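Local structure of kirola (Actinidia deliciosa, 4IGV) at residues M34-I39 against E139-I144; K6-Q10 against E129-M134; R25-Y29 against N48-V52; K81-I87 against F99-V105. The protein is a kiwifruit allergen (Act d 11) of the ripening-related, PR-10-like Bet v 1 group, whose biochemical role is not established but may involve binding small hydrophobic ligands. The contacts are given in a common frame with arbitrary orientation. Numbering follows the deposited sequence.

Interaction 1: M34-I39 against E139-I144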
loop_
_atom_site.group_PDB
_atom_site.type_symbol
_atom_site.label_atom_id
_atom_site.label_comp_id
_atom_site.label_asym_id
_atom_site.label_seq_id
_atom_site.Cartn_x
_atom_site.Cartn_y
_atom_site.Cartn_z
ATOM N N MET A 34 -9.022 -8.128 6.754
ATOM C CA MET A 34 -10.006 -7.439 5.926
ATOM C C MET A 34 -9.929 -7.794 4.460
ATOM O O MET A 34 -10.926 -7.733 3.736
ATOM C CB MET A 34 -9.903 -5.931 6.112
ATOM C CG MET A 34 -10.103 -5.550 7.562
ATOM S SD MET A 34 -9.848 -3.774 7.859
ATOM C CE MET A 34 -10.386 -3.644 9.567
ATOM N N SER A 35 -8.753 -8.241 4.027
ATOM C CA SER A 35 -8.521 -8.628 2.602
ATOM C C SER A 35 -7.664 -9.904 2.561
ATOM O O SER A 35 -6.581 -9.955 1.964
ATOM C CB SER A 35 -7.825 -7.500 1.820
ATOM O OG SER A 35 -7.983 -7.640 0.415
ATOM N N PRO A 36 -8.209 -11.020 3.105
ATOM C CA PRO A 36 -7.413 -12.230 3.286
ATOM C C PRO A 36 -7.063 -12.988 2.041
ATOM O O PRO A 36 -6.096 -13.757 2.057
ATOM C CB PRO A 36 -8.299 -13.071 4.205
ATOM C CG PRO A 36 -9.674 -12.595 3.903
ATOM C CD PRO A 36 -9.548 -11.133 3.715
ATOM N N VAL A 37 -7.795 -12.761 0.959
ATOM C CA VAL A 37 -7.421 -13.380 -0.317
ATOM C C VAL A 37 -6.099 -12.746 -0.835
ATOM O O VAL A 37 -5.237 -13.449 -1.417
ATOM C CB VAL A 37 -8.554 -13.248 -1.343
ATOM C CG1 VAL A 37 -8.076 -13.798 -2.673
ATOM C CG2 VAL A 37 -9.857 -14.014 -0.824
ATOM N N ASN A 38 -5.959 -11.436 -0.602
ATOM C CA ASN A 38 -4.863 -10.653 -1.137
ATOM C C ASN A 38 -3.636 -10.639 -0.216
ATOM O O ASN A 38 -2.520 -10.708 -0.667
ATOM C CB ASN A 38 -5.325 -9.220 -1.421
ATOM C CG ASN A 38 -6.402 -9.151 -2.453
ATOM O OD1 ASN A 38 -7.433 -8.497 -2.225
ATOM N ND2 ASN A 38 -6.231 -9.885 -3.522
ATOM N N ILE A 39 -3.876 -10.540 1.080
ATOM C CA ILE A 39 -2.827 -10.373 2.097
ATOM C C ILE A 39 -2.877 -11.473 3.104
ATOM O O ILE A 39 -3.921 -11.675 3.791
ATOM C CB ILE A 39 -2.979 -9.032 2.819
ATOM C CG1 ILE A 39 -2.958 -7.867 1.818
ATOM C CG2 ILE A 39 -1.881 -8.873 3.898
ATOM C CD1 ILE A 39 -1.690 -7.645 1.238
ATOM N N GLU A 139 -8.222 -3.019 -4.892
ATOM C CA GLU A 139 -9.068 -4.127 -4.397
ATOM C C GLU A 139 -9.015 -4.156 -2.901
ATOM O O GLU A 139 -10.029 -4.222 -2.208
ATOM C CB GLU A 139 -8.596 -5.509 -4.889
ATOM C CG GLU A 139 -9.682 -6.556 -4.545
ATOM C CD GLU A 139 -9.290 -8.016 -4.622
ATOM O OE1 GLU A 139 -8.399 -8.380 -5.427
ATOM O OE2 GLU A 139 -9.935 -8.792 -3.854
ATOM N N ILE A 140 -7.800 -4.104 -2.370
ATOM C CA ILE A 140 -7.604 -4.046 -0.917
ATOM C C ILE A 140 -8.429 -2.905 -0.318
ATOM O O ILE A 140 -9.112 -3.082 0.685
ATOM C CB ILE A 140 -6.134 -3.949 -0.517
ATOM C CG1 ILE A 140 -5.458 -5.283 -0.808
ATOM C CG2 ILE A 140 -6.028 -3.568 0.966
ATOM C CD1 ILE A 140 -3.941 -5.156 -0.738
ATOM N N THR A 141 -8.385 -1.740 -0.972
ATOM C CA THR A 141 -9.128 -0.591 -0.522
ATOM C C THR A 141 -10.633 -0.898 -0.465
ATOM O O THR A 141 -11.308 -0.582 0.509
ATOM C CB THR A 141 -8.876 0.608 -1.468
ATOM O OG1 THR A 141 -7.465 0.891 -1.487
ATOM C CG2 THR A 141 -9.647 1.850 -1.051
ATOM N N LYS A 142 -11.150 -1.540 -1.495
ATOM C CA LYS A 142 -12.567 -1.896 -1.538
ATOM C C LYS A 142 -12.938 -2.944 -0.493
ATOM O O LYS A 142 -14.029 -2.867 0.107
ATOM C CB LYS A 142 -12.951 -2.332 -2.950
ATOM C CG LYS A 142 -12.921 -1.186 -3.962
ATOM C CD LYS A 142 -13.137 -1.661 -5.362
ATOM C CE LYS A 142 -12.963 -0.545 -6.351
ATOM N NZ LYS A 142 -13.162 -1.076 -7.733
ATOM N N ASP A 143 -12.007 -3.865 -0.240
ATOM C CA ASP A 143 -12.224 -4.859 0.822
ATOM C C ASP A 143 -12.292 -4.174 2.182
ATOM O O ASP A 143 -13.144 -4.542 2.976
ATOM C CB ASP A 143 -11.151 -5.911 0.792
ATOM C CG ASP A 143 -11.329 -6.910 -0.326
ATOM O OD1 ASP A 143 -12.424 -6.991 -0.940
ATOM O OD2 ASP A 143 -10.386 -7.669 -0.626
ATOM N N ILE A 144 -11.414 -3.183 2.408
ATOM C CA ILE A 144 -11.443 -2.492 3.701
ATOM C C ILE A 144 -12.738 -1.723 3.843
ATOM O O ILE A 144 -13.405 -1.764 4.881
ATOM C CB ILE A 144 -10.226 -1.587 3.858
ATOM C CG1 ILE A 144 -8.941 -2.395 3.962
ATOM C CG2 ILE A 144 -10.436 -0.619 5.033
ATOM C CD1 ILE A 144 -7.646 -1.551 3.750
HETATM O O HOH W 1 -10.129 -10.771 0.480
HETATM O O HOH W 2 -8.091 -10.810 -5.389
#
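This is a largely buried loop-to-helix contact. It joins the link between helix 30-34 and strand 39-46 to the C-terminal half of helix 131-145, the long helix of the Bet v 1 fold. Ser35 leaves helical geometry right after helix 30-34, and its O accepts the backbone bond from Ile39 N at 2.9 Å. The resulting tight turn points Ser35, Asn38 and Ile39 at the long helix. Ser35 OG donates a short hydrogen bond to Asp143 OD2 at 2.6 Å. Water 1 connects the same carboxylate to the loop backbone: it accepts from Val37 N at 3.1 Å and donates weakly to Asp143 OD2 at 3.3 Å. One turn earlier in the helix, Asn38 ND2 donates to Glu139 OE1 at 3.3 Å. Water 2 bridges these two atoms as well, 2.8 Å from Asn38 ND2 and 2.4 Å from Glu139 OE1. Glu139 has two conformers, and this is one of them. Apolar contacts flank the polar ones. Ile39 CG1 lies 3.9 Å from Ile140 CD1, and Met34 SD lies 4.2 Å from Ile144 CG1. Ile144 also packs on Ile23 and Phe24 of helix 17-25. Across the two segments the carboxylates are thus met by neutral donors rather than by a salt bridge. The match is imperfect, since Asn38 OD1 lies 3.0 Å from Glu139 OE2, two acceptors that do not bond.

Interaction 2: K6-Q10 against E129-M134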
loop_
_atom_site.group_PDB
_atom_site.type_symbol
_atom_site.label_atom_id
_atom_site.label_comp_id
_atom_site.label_asym_id
_atom_site.label_seq_id
_atom_site.Cartn_x
_atom_site.Cartn_y
_atom_site.Cartn_z
ATOM N N LYS A 6 5.510 6.756 -12.906
ATOM C CA LYS A 6 4.594 7.148 -11.860
ATOM C C LYS A 6 3.210 6.678 -12.254
ATOM O O LYS A 6 2.819 6.705 -13.435
ATOM C CB LYS A 6 4.593 8.681 -11.699
ATOM C CG LYS A 6 3.628 9.245 -10.647
ATOM C CD LYS A 6 3.719 10.777 -10.666
ATOM C CE LYS A 6 2.911 11.495 -9.566
ATOM N NZ LYS A 6 3.240 12.977 -9.650
ATOM N N MET A 7 2.448 6.280 -11.250
ATOM C CA MET A 7 1.072 5.864 -11.467
ATOM C C MET A 7 0.271 6.326 -10.253
ATOM O O MET A 7 0.691 6.132 -9.136
ATOM C CB MET A 7 1.024 4.345 -11.608
ATOM C CG MET A 7 -0.342 3.767 -11.907
ATOM S SD MET A 7 -0.320 1.967 -12.064
ATOM C CE MET A 7 0.760 1.798 -13.513
ATOM N N VAL A 8 -0.889 6.922 -10.502
ATOM C CA VAL A 8 -1.717 7.515 -9.474
ATOM C C VAL A 8 -3.167 7.075 -9.705
ATOM O O VAL A 8 -3.718 7.158 -10.816
ATOM C CB VAL A 8 -1.666 9.053 -9.505
ATOM C CG1 VAL A 8 -2.618 9.644 -8.411
ATOM C CG2 VAL A 8 -0.219 9.601 -9.392
ATOM N N LYS A 9 -3.816 6.653 -8.640
ATOM C CA LYS A 9 -5.258 6.355 -8.690
ATOM C C LYS A 9 -5.926 6.790 -7.400
ATOM O O LYS A 9 -5.473 6.428 -6.325
ATOM C CB LYS A 9 -5.549 4.862 -8.890
ATOM C CG LYS A 9 -7.025 4.530 -9.142
ATOM C CD LYS A 9 -7.428 4.816 -10.584
ATOM C CE LYS A 9 -8.560 3.906 -11.153
ATOM N NZ LYS A 9 -9.847 3.938 -10.413
ATOM N N GLN A 10 -7.010 7.576 -7.566
ATOM C CA GLN A 10 -7.816 8.071 -6.456
ATOM C C GLN A 10 -9.147 7.396 -6.503
ATOM O O GLN A 10 -9.805 7.407 -7.530
ATOM C CB GLN A 10 -8.024 9.565 -6.549
ATOM C CG GLN A 10 -8.821 10.164 -5.381
ATOM C CD GLN A 10 -8.870 11.682 -5.403
ATOM O OE1 GLN A 10 -8.824 12.317 -6.467
ATOM N NE2 GLN A 10 -8.927 12.280 -4.216
ATOM N N GLU A 129 4.504 -1.635 -16.858
ATOM C CA GLU A 129 4.014 -0.723 -15.820
ATOM C C GLU A 129 3.228 -1.589 -14.796
ATOM O O GLU A 129 2.619 -2.603 -15.152
ATOM C CB GLU A 129 3.107 0.395 -16.339
ATOM C CG GLU A 129 3.590 1.318 -17.443
ATOM C CD GLU A 129 5.083 1.447 -17.583
ATOM O OE1 GLU A 129 5.748 1.846 -16.604
ATOM O OE2 GLU A 129 5.587 1.202 -18.725
ATOM N N PRO A 130 3.239 -1.192 -13.520
ATOM C CA PRO A 130 2.669 -2.007 -12.430
ATOM C C PRO A 130 1.153 -1.902 -12.304
ATOM O O PRO A 130 0.584 -1.696 -11.195
ATOM C CB PRO A 130 3.403 -1.482 -11.200
ATOM C CG PRO A 130 3.728 -0.080 -11.538
ATOM C CD PRO A 130 4.015 -0.052 -13.008
ATOM N N ASN A 131 0.453 -2.109 -13.414
ATOM C CA ASN A 131 -1.008 -2.034 -13.369
ATOM C C ASN A 131 -1.640 -3.096 -12.487
ATOM O O ASN A 131 -2.592 -2.819 -11.782
ATOM C CB ASN A 131 -1.602 -2.088 -14.794
ATOM C CG ASN A 131 -1.291 -0.818 -15.565
ATOM O OD1 ASN A 131 -1.805 0.258 -15.229
ATOM N ND2 ASN A 131 -0.435 -0.916 -16.538
ATOM N N THR A 132 -1.092 -4.297 -12.508
ATOM C CA THR A 132 -1.651 -5.376 -11.727
ATOM C C THR A 132 -1.524 -5.054 -10.246
ATOM O O THR A 132 -2.427 -5.309 -9.467
ATOM C CB THR A 132 -0.970 -6.738 -12.054
ATOM O OG1 THR A 132 -1.216 -7.068 -13.443
ATOM C CG2 THR A 132 -1.516 -7.836 -11.188
ATOM N N LEU A 133 -0.414 -4.439 -9.840
ATOM C CA LEU A 133 -0.247 -4.070 -8.439
ATOM C C LEU A 133 -1.218 -2.944 -8.033
ATOM O O LEU A 133 -1.765 -2.924 -6.939
ATOM C CB LEU A 133 1.218 -3.643 -8.186
ATOM C CG LEU A 133 1.565 -3.415 -6.736
ATOM C CD1 LEU A 133 1.513 -4.731 -5.904
ATOM C CD2 LEU A 133 2.912 -2.716 -6.554
ATOM N N MET A 134 -1.418 -1.989 -8.941
ATOM C CA MET A 134 -2.407 -0.944 -8.650
ATOM C C MET A 134 -3.808 -1.520 -8.495
ATOM O O MET A 134 -4.519 -1.152 -7.560
ATOM C CB MET A 134 -2.379 0.167 -9.713
ATOM C CG MET A 134 -3.344 1.283 -9.407
ATOM S SD MET A 134 -2.972 2.190 -7.860
ATOM C CE MET A 134 -1.636 3.214 -8.419
#
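The contact belongs to the helix-grip arrangement of the Bet v 1 fold, in which a curved antiparallel sheet wraps around a long C-terminal helix. Here the edge strand 4-12 meets the start of helix 131-145. Pro130 holds the N-cap position and is the centre of an inverse gamma turn, with a weak bond from Asn131 N to Glu129 O at 2.8 Å. Met134 N to Pro130 O, at 3.0 Å, opens the helical bonding. Met7, modelled in two conformers, does most of the packing from the strand. In this conformer its CE lies 3.9 Å from Glu129 CB, 3.8 Å from Pro130 CD and 3.4 Å from Asn131 OD1. Its SD lies 3.6 Å from Met134 CB. Met134 reaches back to the strand, with its SD 3.9 Å from Lys9 CB. The amine end of Lys9 leads away. Pro130 also packs on Tyr120 and Phe99 of the sheet, while the carboxylate of Glu129 bonds to Tyr120 and forms a salt bridge with Lys122. Between the two segments there are no hydrogen bonds or ion pairs. Two long, flexible thioether side chains fill the gap, so the joint depends on shape and van der Waals contact.

Interaction 3: R25-Y29 against N48-V52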
loop_
_atom_site.group_PDB
_atom_site.type_symbol
_atom_site.label_atom_id
_atom_site.label_comp_id
_atom_site.label_asym_id
_atom_site.label_seq_id
_atom_site.Cartn_x
_atom_site.Cartn_y
_atom_site.Cartn_z
ATOM N N ARG A 25 -1.390 3.522 8.792
ATOM C CA ARG A 25 -0.336 4.020 9.637
ATOM C C ARG A 25 -0.081 3.094 10.825
ATOM O O ARG A 25 1.040 2.612 10.956
ATOM C CB ARG A 25 -0.608 5.446 10.136
ATOM C CG ARG A 25 0.529 5.967 10.981
ATOM C CD ARG A 25 0.383 7.387 11.461
ATOM N NE ARG A 25 1.514 7.727 12.318
ATOM C CZ ARG A 25 1.605 8.818 13.048
ATOM N NH1 ARG A 25 0.690 9.745 12.950
ATOM N NH2 ARG A 25 2.685 9.046 13.773
ATOM N N TYR A 26 -1.068 2.883 11.689
ATOM C CA TYR A 26 -0.829 2.234 12.947
ATOM C C TYR A 26 -1.245 0.772 13.056
ATOM O O TYR A 26 -0.747 0.067 13.958
ATOM C CB TYR A 26 -1.576 2.997 14.015
ATOM C CG TYR A 26 -0.936 4.269 14.476
ATOM C CD1 TYR A 26 -1.577 5.460 14.308
ATOM C CD2 TYR A 26 0.245 4.233 15.175
ATOM C CE1 TYR A 26 -1.018 6.661 14.789
ATOM C CE2 TYR A 26 0.819 5.415 15.649
ATOM C CZ TYR A 26 0.136 6.592 15.443
ATOM O OH TYR A 26 0.717 7.747 16.003
ATOM N N ARG A 27 -2.151 0.299 12.225
ATOM C CA ARG A 27 -2.683 -1.061 12.418
ATOM C C ARG A 27 -2.723 -1.817 11.095
ATOM O O ARG A 27 -3.714 -2.464 10.745
ATOM C CB ARG A 27 -4.055 -1.022 13.088
ATOM C CG ARG A 27 -4.095 -0.289 14.429
ATOM C CD ARG A 27 -5.324 -0.480 15.249
ATOM N NE ARG A 27 -5.444 -1.877 15.685
ATOM C CZ ARG A 27 -6.564 -2.500 16.030
ATOM N NH1 ARG A 27 -7.683 -1.831 16.013
ATOM N NH2 ARG A 27 -6.558 -3.791 16.393
ATOM N N LEU A 28 -1.580 -1.846 10.422
ATOM C CA LEU A 28 -1.520 -2.362 9.075
ATOM C C LEU A 28 -1.821 -3.855 9.029
ATOM O O LEU A 28 -2.353 -4.376 8.039
ATOM C CB LEU A 28 -0.167 -2.004 8.418
ATOM C CG LEU A 28 -0.055 -2.179 6.896
ATOM C CD1 LEU A 28 -1.079 -1.362 6.092
ATOM C CD2 LEU A 28 1.366 -1.847 6.474
ATOM N N TYR A 29 -1.518 -4.552 10.111
ATOM C CA TYR A 29 -1.832 -5.953 10.259
ATOM C C TYR A 29 -3.318 -6.279 10.070
ATOM O O TYR A 29 -3.669 -7.410 9.729
ATOM C CB TYR A 29 -1.351 -6.520 11.583
ATOM C CG TYR A 29 -1.826 -5.748 12.797
ATOM C CD1 TYR A 29 -3.078 -5.995 13.329
ATOM C CD2 TYR A 29 -1.063 -4.769 13.400
ATOM C CE1 TYR A 29 -3.525 -5.298 14.430
ATOM C CE2 TYR A 29 -1.499 -4.076 14.494
ATOM C CZ TYR A 29 -2.747 -4.333 15.007
ATOM O OH TYR A 29 -3.160 -3.621 16.130
ATOM N N ASN A 48 8.374 0.478 15.452
ATOM C CA ASN A 48 7.042 0.423 16.016
ATOM C C ASN A 48 6.062 0.738 14.936
ATOM O O ASN A 48 6.359 1.566 14.064
ATOM C CB ASN A 48 6.905 1.514 17.090
ATOM C CG ASN A 48 7.729 1.220 18.358
ATOM O OD1 ASN A 48 7.692 0.066 18.837
ATOM N ND2 ASN A 48 8.458 2.219 18.902
ATOM N N TRP A 49 4.889 0.147 15.013
ATOM C CA TRP A 49 3.841 0.400 14.060
ATOM C C TRP A 49 3.609 1.928 14.036
ATOM O O TRP A 49 3.494 2.579 15.082
ATOM C CB TRP A 49 2.546 -0.285 14.430
ATOM C CG TRP A 49 2.564 -1.793 14.569
ATOM C CD1 TRP A 49 2.536 -2.473 15.716
ATOM C CD2 TRP A 49 2.580 -2.766 13.514
ATOM N NE1 TRP A 49 2.534 -3.818 15.467
ATOM C CE2 TRP A 49 2.537 -4.024 14.127
ATOM C CE3 TRP A 49 2.591 -2.694 12.120
ATOM C CZ2 TRP A 49 2.534 -5.198 13.404
ATOM C CZ3 TRP A 49 2.575 -3.915 11.401
ATOM C CH2 TRP A 49 2.544 -5.095 12.053
ATOM N N GLY A 50 3.483 2.456 12.867
ATOM C CA GLY A 50 3.089 3.857 12.706
ATOM C C GLY A 50 4.193 4.890 12.838
ATOM O O GLY A 50 3.910 6.080 12.913
ATOM N N THR A 51 5.463 4.446 12.828
ATOM C CA THR A 51 6.615 5.358 12.937
ATOM C C THR A 51 7.490 5.305 11.688
ATOM O O THR A 51 7.650 4.252 11.061
ATOM C CB THR A 51 7.448 5.033 14.122
ATOM O OG1 THR A 51 8.081 3.787 13.974
ATOM C CG2 THR A 51 6.608 5.129 15.411
ATOM N N VAL A 52 8.057 6.417 11.273
ATOM C CA VAL A 52 9.019 6.480 10.204
ATOM C C VAL A 52 10.207 5.612 10.549
ATOM O O VAL A 52 10.717 5.592 11.714
ATOM C CB VAL A 52 9.432 7.912 9.926
ATOM C CG1 VAL A 52 10.664 7.952 8.994
ATOM C CG2 VAL A 52 8.249 8.733 9.354
#
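Neither segment is regular helix or strand along its length. Residues 48-52 form a type II beta turn from Asn48 to Thr51, and residues 25-29 make the bend between helices 17-25 and 30-34. The turn lies between strands 39-46 and 55-62, probably where other Bet v 1 proteins carry their glycine-rich loop. The backbones come closest at Tyr26 and Gly50, whose CA atoms are 4.2 Å apart. Gly50 has phi 82° and psi 13°, as expected for the third residue of such a turn. A side chain there would not fit, since an ideal CB would lie only 2.3 Å from Tyr26 CD2. Thr51 closes the turn by donating to Asn48 O, from its N at 3.3 Å and from its OG1 at 2.8 Å. The extended Arg25 side chain joins the segments: its NE donates to Gly50 O at 3.0 Å, and its NH2 makes a weak bond to the same oxygen at 3.3 Å. On the other flank, Tyr29 and Trp49 form an edge-to-face pair. The edge of Tyr29 meets the face of Trp49, with the tyrosine and six-membered ring centroids 5.1 Å apart and the planes at 65°. Trp49 also packs on Val42 and Leu44 of strand 39-46. The hydroxyl of Tyr29 is held within its own segment, where Arg27 NE donates to Tyr29 OH at 2.9 Å.

Interaction 4: K81-I87 against F99-V105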
loop_
_atom_site.group_PDB
_atom_site.type_symbol
_atom_site.label_atom_id
_atom_site.label_comp_id
_atom_site.label_asym_id
_atom_site.label_seq_id
_atom_site.Cartn_x
_atom_site.Cartn_y
_atom_site.Cartn_z
ATOM N N LYS A 81 -2.596 12.951 6.175
ATOM C CA LYS A 81 -2.908 11.549 6.274
ATOM C C LYS A 81 -2.190 10.730 5.183
ATOM O O LYS A 81 -2.825 10.015 4.402
ATOM C CB LYS A 81 -4.411 11.307 6.313
ATOM C CG LYS A 81 -5.134 11.995 7.409
ATOM C CD LYS A 81 -6.617 11.625 7.364
ATOM C CE LYS A 81 -7.443 12.389 8.416
ATOM N NZ LYS A 81 -7.350 13.870 8.281
ATOM N N SER A 82 -0.878 10.901 5.114
ATOM C CA SER A 82 -0.061 10.213 4.138
ATOM C C SER A 82 0.978 9.323 4.784
ATOM O O SER A 82 1.533 9.662 5.843
ATOM C CB SER A 82 0.619 11.258 3.239
ATOM O OG SER A 82 1.334 10.648 2.191
ATOM N N VAL A 83 1.246 8.206 4.133
ATOM C CA VAL A 83 2.319 7.294 4.551
ATOM C C VAL A 83 2.985 6.779 3.293
ATOM O O VAL A 83 2.318 6.486 2.290
ATOM C CB VAL A 83 1.827 6.221 5.517
ATOM C CG1 VAL A 83 0.664 5.442 4.927
ATOM C CG2 VAL A 83 3.023 5.277 5.949
ATOM N N THR A 84 4.317 6.781 3.305
ATOM C CA THR A 84 5.132 6.361 2.186
ATOM C C THR A 84 5.939 5.110 2.549
ATOM O O THR A 84 6.692 5.101 3.523
ATOM C CB THR A 84 6.111 7.446 1.742
ATOM O OG1 THR A 84 5.374 8.631 1.401
ATOM C CG2 THR A 84 6.962 7.011 0.560
ATOM N N PHE A 85 5.746 4.070 1.741
ATOM C CA PHE A 85 6.418 2.777 1.884
ATOM C C PHE A 85 7.447 2.607 0.773
ATOM O O PHE A 85 7.160 2.839 -0.408
ATOM C CB PHE A 85 5.411 1.673 1.736
ATOM C CG PHE A 85 4.317 1.677 2.769
ATOM C CD1 PHE A 85 4.482 1.053 3.992
ATOM C CD2 PHE A 85 3.132 2.304 2.509
ATOM C CE1 PHE A 85 3.432 1.082 4.964
ATOM C CE2 PHE A 85 2.079 2.335 3.457
ATOM C CZ PHE A 85 2.244 1.728 4.680
ATOM N N LYS A 86 8.690 2.316 1.143
ATOM C CA LYS A 86 9.749 1.997 0.185
ATOM C C LYS A 86 9.950 0.480 0.174
ATOM O O LYS A 86 10.261 -0.075 1.208
ATOM C CB LYS A 86 11.069 2.703 0.530
ATOM C CG LYS A 86 12.233 2.254 -0.330
ATOM C CD LYS A 86 13.507 2.988 0.096
ATOM C CE LYS A 86 14.696 2.432 -0.577
ATOM N NZ LYS A 86 15.856 3.155 0.019
ATOM N N ILE A 87 9.835 -0.159 -0.971
ATOM C CA ILE A 87 10.079 -1.590 -1.084
ATOM C C ILE A 87 11.560 -1.826 -1.180
ATOM O O ILE A 87 12.229 -1.235 -2.034
ATOM C CB ILE A 87 9.333 -2.235 -2.292
ATOM C CG1 ILE A 87 7.839 -1.891 -2.249
ATOM C CG2 ILE A 87 9.634 -3.781 -2.317
ATOM C CD1 ILE A 87 7.025 -2.330 -3.478
ATOM N N PHE A 99 11.049 1.202 -5.904
ATOM C CA PHE A 99 9.601 1.219 -5.870
ATOM C C PHE A 99 9.129 1.823 -4.562
ATOM O O PHE A 99 9.476 1.335 -3.498
ATOM C CB PHE A 99 9.038 -0.194 -6.046
ATOM C CG PHE A 99 7.683 -0.244 -6.732
ATOM C CD1 PHE A 99 7.549 -0.761 -7.957
ATOM C CD2 PHE A 99 6.533 0.286 -6.126
ATOM C CE1 PHE A 99 6.325 -0.794 -8.593
ATOM C CE2 PHE A 99 5.334 0.251 -6.784
ATOM C CZ PHE A 99 5.245 -0.287 -7.982
ATOM N N ILE A 100 8.343 2.890 -4.677
ATOM C CA ILE A 100 7.768 3.599 -3.543
ATOM C C ILE A 100 6.254 3.647 -3.734
ATOM O O ILE A 100 5.762 3.836 -4.833
ATOM C CB ILE A 100 8.268 5.059 -3.491
ATOM C CG1 ILE A 100 9.808 5.095 -3.426
ATOM C CG2 ILE A 100 7.660 5.740 -2.343
ATOM C CD1 ILE A 100 10.306 4.391 -2.445
ATOM N N ILE A 101 5.521 3.412 -2.652
ATOM C CA ILE A 101 4.072 3.474 -2.658
ATOM C C ILE A 101 3.641 4.480 -1.608
ATOM O O ILE A 101 4.005 4.392 -0.456
ATOM C CB ILE A 101 3.441 2.113 -2.304
ATOM C CG1 ILE A 101 3.822 1.089 -3.387
ATOM C CG2 ILE A 101 1.880 2.215 -2.182
ATOM C CD1 ILE A 101 3.308 -0.339 -3.094
ATOM N N ILE A 102 2.887 5.468 -2.033
ATOM C CA ILE A 102 2.332 6.500 -1.145
ATOM C C ILE A 102 0.851 6.304 -1.049
ATOM O O ILE A 102 0.155 6.190 -2.081
ATOM C CB ILE A 102 2.618 7.915 -1.667
ATOM C CG1 ILE A 102 4.074 8.120 -2.012
ATOM C CG2 ILE A 102 2.165 8.938 -0.635
ATOM C CD1 ILE A 102 4.299 9.463 -2.774
ATOM N N VAL A 103 0.350 6.221 0.170
ATOM C CA VAL A 103 -1.097 6.146 0.446
ATOM C C VAL A 103 -1.461 7.463 1.131
ATOM O O VAL A 103 -0.863 7.840 2.110
ATOM C CB VAL A 103 -1.476 4.986 1.410
ATOM C CG1 VAL A 103 -3.013 4.821 1.407
ATOM C CG2 VAL A 103 -0.797 3.689 1.041
ATOM N N GLN A 104 -2.430 8.178 0.586
ATOM C CA GLN A 104 -2.840 9.451 1.160
ATOM C C GLN A 104 -4.354 9.542 1.217
ATOM O O GLN A 104 -5.021 9.314 0.210
ATOM C CB GLN A 104 -2.269 10.607 0.298
ATOM C CG GLN A 104 -2.457 11.927 0.926
ATOM C CD GLN A 104 -3.708 12.632 0.486
ATOM O OE1 GLN A 104 -4.060 12.614 -0.713
ATOM N NE2 GLN A 104 -4.393 13.281 1.431
ATOM N N VAL A 105 -4.881 9.868 2.371
ATOM C CA VAL A 105 -6.322 9.828 2.649
ATOM C C VAL A 105 -6.845 11.247 2.826
ATOM O O VAL A 105 -6.330 12.012 3.628
ATOM C CB VAL A 105 -6.625 8.990 3.922
ATOM C CG1 VAL A 105 -8.180 8.870 4.082
ATOM C CG2 VAL A 105 -5.956 7.611 3.804
HETATM O O HOH W 3 -6.907 14.243 5.041
HETATM O O HOH W 4 12.845 0.906 -3.573
#
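Strands 82-88 and 96-107 pair as an antiparallel beta hairpin, and six backbone hydrogen bonds join these segments. Val83 and Val103 exchange two, with each N 2.9 Å from the partner's O. Phe85 and Ile101 also exchange two, with each N 2.8 Å from the partner's O. Val105 N donates to Lys81 O at 2.9 Å, and Ile87 N donates to Phe99 O at 3.0 Å. At the last pair, water 4 takes the place of a second direct bond, accepting from Phe99 N at 3.0 Å and donating to Ile87 O at 2.7 Å. At the other end, water 3 donates to Val105 O at 2.7 Å. Lys81 NZ bonds to Thr107, and Gln104 NE2 to Asp106 and Thr80 O. The intervening residues bond outward: Thr84 and Lys86 to strand 65-77, Ile100 and Ile102 to strand 112-122. Lys81 and Ser82 both face Asp77 in a G1 bulge. Val83, Phe85, Ile101 and Val103 share one face, where Phe85 CE2 lies 4.0 Å from Val103 CG2. Around this hairpin, Val103 packs on Phe24 and Val105 on Phe20 of helix 17-25, Phe85 meets Leu28 in the interhelical bend, and Phe99 meets Pro130 just before helix 131-145.

Overall arrangement
All four contacts lie in one Bet v 1 domain. Interaction 4 is in the middle of the seven-stranded sheet, its centre about 6 Å from the centre of the chain. Interactions 1 and 2 share helix 131-145, with centres about 16 Å apart. Interaction 2 ties its start to edge strand 4-12, and interaction 1 ties its later part to the link before the other edge strand, 39-46. Interactions 2 and 3 lie on opposite sides of the chain's centre, with their centres about 23 Å apart. Both touch interaction 4, through Leu133 and Pro130 on Phe99 and through Leu28 on Phe85. Interaction 3 closes before interaction 4 opens, and interaction 2 spans both. Chain ends and middle are thus packed into one compact monomer.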